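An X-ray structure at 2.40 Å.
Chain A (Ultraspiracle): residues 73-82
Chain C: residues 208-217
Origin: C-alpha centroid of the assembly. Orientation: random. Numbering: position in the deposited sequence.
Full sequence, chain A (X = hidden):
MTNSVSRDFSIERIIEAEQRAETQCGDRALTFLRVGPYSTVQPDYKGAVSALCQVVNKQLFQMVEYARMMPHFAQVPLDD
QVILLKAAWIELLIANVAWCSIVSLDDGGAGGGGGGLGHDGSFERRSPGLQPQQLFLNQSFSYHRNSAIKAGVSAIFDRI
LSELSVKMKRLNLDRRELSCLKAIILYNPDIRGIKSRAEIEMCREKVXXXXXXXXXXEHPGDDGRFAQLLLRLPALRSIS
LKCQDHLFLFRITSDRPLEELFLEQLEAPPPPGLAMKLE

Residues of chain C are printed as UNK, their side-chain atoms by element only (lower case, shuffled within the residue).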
# COMPACT_ATOMS: atom_id res chain seq x y z
N PHE A 73 -9.29 -2.72 13.28
CA PHE A 73 -9.99 -1.44 13.42
C PHE A 73 -9.53 -0.61 14.61
O PHE A 73 -9.16 0.55 14.46
CB PHE A 73 -11.49 -1.66 13.53
CG PHE A 73 -12.29 -0.39 13.45
CD1 PHE A 73 -12.46 0.27 12.23
CD2 PHE A 73 -12.86 0.17 14.58
CE1 PHE A 73 -13.19 1.45 12.15
CE2 PHE A 73 -13.59 1.36 14.51
CZ PHE A 73 -13.75 1.99 13.29
N ALA A 74 -9.58 -1.20 15.80
CA ALA A 74 -9.20 -0.49 17.03
C ALA A 74 -7.72 -0.12 17.06
O ALA A 74 -7.28 0.61 17.96
CB ALA A 74 -9.53 -1.34 18.25
N GLN A 75 -6.96 -0.61 16.09
CA GLN A 75 -5.55 -0.28 16.06
C GLN A 75 -5.22 1.00 15.32
O GLN A 75 -4.29 1.71 15.69
CB GLN A 75 -4.74 -1.43 15.47
CG GLN A 75 -4.27 -2.40 16.52
CD GLN A 75 -5.42 -2.92 17.36
OE1 GLN A 75 -6.28 -3.66 16.87
NE2 GLN A 75 -5.44 -2.54 18.63
N VAL A 76 -5.96 1.30 14.27
CA VAL A 76 -5.66 2.52 13.56
C VAL A 76 -5.90 3.67 14.52
O VAL A 76 -6.62 3.52 15.51
CB VAL A 76 -6.54 2.67 12.31
CG1 VAL A 76 -6.46 1.40 11.50
CG2 VAL A 76 -7.96 3.00 12.69
N PRO A 77 -5.26 4.82 14.28
CA PRO A 77 -5.49 5.93 15.21
C PRO A 77 -6.97 6.31 15.29
O PRO A 77 -7.72 6.21 14.31
CB PRO A 77 -4.61 7.05 14.64
CG PRO A 77 -4.41 6.67 13.18
CD PRO A 77 -4.31 5.17 13.21
N LEU A 78 -7.39 6.72 16.49
CA LEU A 78 -8.77 7.11 16.76
C LEU A 78 -9.34 8.03 15.69
O LEU A 78 -10.46 7.86 15.23
CB LEU A 78 -8.84 7.82 18.11
CG LEU A 78 -9.74 7.17 19.16
CD1 LEU A 78 -9.67 7.97 20.47
CD2 LEU A 78 -11.17 7.11 18.63
N ASP A 79 -8.56 9.03 15.29
CA ASP A 79 -9.03 9.96 14.29
C ASP A 79 -9.42 9.23 13.02
O ASP A 79 -10.38 9.61 12.35
CB ASP A 79 -7.97 11.04 14.01
CG ASP A 79 -7.75 11.96 15.21
OD1 ASP A 79 -8.51 11.86 16.20
OD2 ASP A 79 -6.81 12.79 15.18
N ASP A 80 -8.71 8.16 12.69
CA ASP A 80 -9.03 7.41 11.49
C ASP A 80 -10.33 6.64 11.70
O ASP A 80 -11.18 6.59 10.81
CB ASP A 80 -7.91 6.41 11.14
CG ASP A 80 -6.78 7.03 10.34
OD1 ASP A 80 -6.98 8.13 9.77
OD2 ASP A 80 -5.68 6.41 10.28
N GLN A 81 -10.48 6.05 12.89
CA GLN A 81 -11.66 5.25 13.22
C GLN A 81 -12.93 6.07 13.08
O GLN A 81 -13.95 5.57 12.60
CB GLN A 81 -11.55 4.72 14.65
CG GLN A 81 -10.42 3.73 14.86
CD GLN A 81 -10.35 3.27 16.30
OE1 GLN A 81 -11.38 3.00 16.93
NE2 GLN A 81 -9.14 3.17 16.84
N VAL A 82 -12.85 7.33 13.49
CA VAL A 82 -13.99 8.23 13.42
C VAL A 82 -14.36 8.51 11.97
O VAL A 82 -15.54 8.51 11.63
CB VAL A 82 -13.67 9.57 14.15
CG1 VAL A 82 -14.69 10.65 13.78
CG2 VAL A 82 -13.67 9.35 15.66
N UNK C 208 2.37 5.50 13.67
CA UNK C 208 1.17 6.30 13.93
C UNK C 208 0.37 5.58 15.02
O UNK C 208 -0.07 6.19 16.01
c UNK C 208 1.45 9.29 9.70
c UNK C 208 0.74 8.16 9.34
o UNK C 208 1.82 10.19 8.73
c UNK C 208 1.80 9.49 11.03
c UNK C 208 0.29 6.39 12.67
c UNK C 208 1.44 8.55 11.99
c UNK C 208 0.38 7.24 10.30
c UNK C 208 0.72 7.41 11.64
N UNK C 209 0.20 4.27 14.82
CA UNK C 209 -0.54 3.43 15.75
C UNK C 209 0.09 3.46 17.13
O UNK C 209 -0.62 3.45 18.13
c UNK C 209 -0.59 2.00 15.25
N UNK C 210 1.42 3.51 17.19
CA UNK C 210 2.12 3.59 18.47
C UNK C 210 1.92 4.96 19.12
O UNK C 210 1.62 5.06 20.30
c UNK C 210 3.62 3.34 18.29
s UNK C 210 4.06 1.63 17.99
N UNK C 211 2.09 6.02 18.33
CA UNK C 211 1.93 7.38 18.83
C UNK C 211 0.50 7.59 19.38
O UNK C 211 0.33 8.11 20.49
c UNK C 211 3.22 10.07 19.25
c UNK C 211 2.21 8.39 17.72
c UNK C 211 2.51 10.76 16.95
c UNK C 211 2.20 9.86 18.14
N UNK C 212 -0.50 7.18 18.60
CA UNK C 212 -1.89 7.34 19.02
C UNK C 212 -2.15 6.62 20.34
O UNK C 212 -2.76 7.18 21.26
c UNK C 212 -4.31 7.16 18.21
o UNK C 212 -5.12 6.26 18.49
c UNK C 212 -2.85 6.80 17.94
o UNK C 212 -4.66 8.36 18.15
N UNK C 213 -1.69 5.37 20.44
CA UNK C 213 -1.88 4.59 21.65
C UNK C 213 -1.25 5.30 22.85
O UNK C 213 -1.85 5.40 23.92
c UNK C 213 -1.25 3.21 21.49
o UNK C 213 0.47 0.94 22.20
c UNK C 213 -0.73 0.98 22.55
c UNK C 213 -1.39 2.33 22.71
o UNK C 213 -1.42 -0.05 22.76
N UNK C 214 -0.04 5.79 22.66
CA UNK C 214 0.65 6.48 23.73
C UNK C 214 -0.28 7.59 24.20
O UNK C 214 -0.46 7.81 25.40
c UNK C 214 2.74 7.84 24.25
c UNK C 214 1.97 7.06 23.22
n UNK C 214 3.40 7.24 25.30
n UNK C 214 3.67 9.35 25.54
c UNK C 214 3.95 8.17 26.06
c UNK C 214 2.91 9.17 24.41
N UNK C 215 -0.90 8.27 23.24
CA UNK C 215 -1.81 9.37 23.55
C UNK C 215 -3.02 8.92 24.35
O UNK C 215 -3.29 9.42 25.44
c UNK C 215 -2.27 10.06 22.27
s UNK C 215 -1.11 11.30 21.66
N UNK C 216 -3.76 7.96 23.80
CA UNK C 216 -4.94 7.45 24.47
C UNK C 216 -4.66 6.94 25.89
O UNK C 216 -5.53 7.00 26.75
n UNK C 216 -8.03 3.84 19.97
c UNK C 216 -6.57 5.81 21.34
n UNK C 216 -9.58 3.73 21.67
c UNK C 216 -5.58 6.36 23.61
n UNK C 216 -7.80 5.18 21.83
c UNK C 216 -8.47 4.25 21.16
c UNK C 216 -6.06 6.90 22.27
N UNK C 217 -3.45 6.48 26.13
CA UNK C 217 -3.08 5.96 27.44
C UNK C 217 -2.51 7.00 28.42
O UNK C 217 -2.91 7.05 29.58
c UNK C 217 -2.09 4.82 27.29
c UNK C 217 -3.77 3.03 27.70
c UNK C 217 -2.73 3.56 26.71
c UNK C 217 -1.66 2.51 26.43

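Chain C contributes one continuous helix to this contact, and its side chains can be identified position by position. Position 208 carries eight side-chain atoms, one carbon leading to a six-carbon ring that bears an oxygen. Its CA-to-CB bond points toward chain A but its end leads away, and it makes no contact; this is C:Tyr208. Position 209 has a single side-chain carbon, CB, which lies 3.7 Å from the backbone O of A:Gln75, packing against a backbone carbonyl. It is C:Ala209. At 210 one carbon is followed by sulfur, and the CA-to-CB bond points away from chain A: C:Cys210. Position 211 has four carbons forked at the second and makes no contact. The fork one bond beyond CB indicates leucine, C:Leu211.

Position 212 has two carbons, the second carrying two oxygens. The CA-to-CB bond points toward chain A, and one oxygen of the short carboxylate meets the backbone N of A:Leu78, while its carbon packs on the ring of A:Pro77. Its length and two oxygens fit C:Asp212. Position 213 has one carbon more before its paired oxygens and remains free of chain A; it is C:Glu213. At 214 a carbon bears a five-membered ring of three carbons and two nitrogens, out of reach of chain A: C:His214. Position 215 repeats the carbon-sulfur pattern, again without contact, as C:Cys215. Position 216 has three carbons, a nitrogen, and a carbon bearing two more nitrogens, a guanidinium that reaches A:Leu78, A:Gln81 and the carbonyl of A:Ala74. It is C:Arg216. Position 217 has four carbons forked at the second, is exposed and touches nothing here: C:Leu217.

The contact centres on the start of the chain A helix. A:Pro77 occupies the N-cap position, and the N of A:Leu78, in the first turn, has no carbonyl of its own helix to bond. C:Asp212 supplies the acceptor from the other chain: A:Leu78 N donates to C:Asp212 OD2 at 3.1 Å, with an angle of 161° at the hydrogen. Beside this polar link, A:Pro77 CB lies 3.6 Å from C:Asp212 CG. One helical turn on, C:Arg216 extends along the same side, and A:Leu78 CD1 covers one face of its guanidinium, 3.6 Å from C:Arg216 NE. A:Gln81 NE2 approaches C:Arg216 NH1 to 3.4 Å, but both are donors and no bond results; the amide instead donates to A:Val76 O at 2.9 Å, bracing the loop before the helix.

Chain C 208-217: YACLDEHCRL
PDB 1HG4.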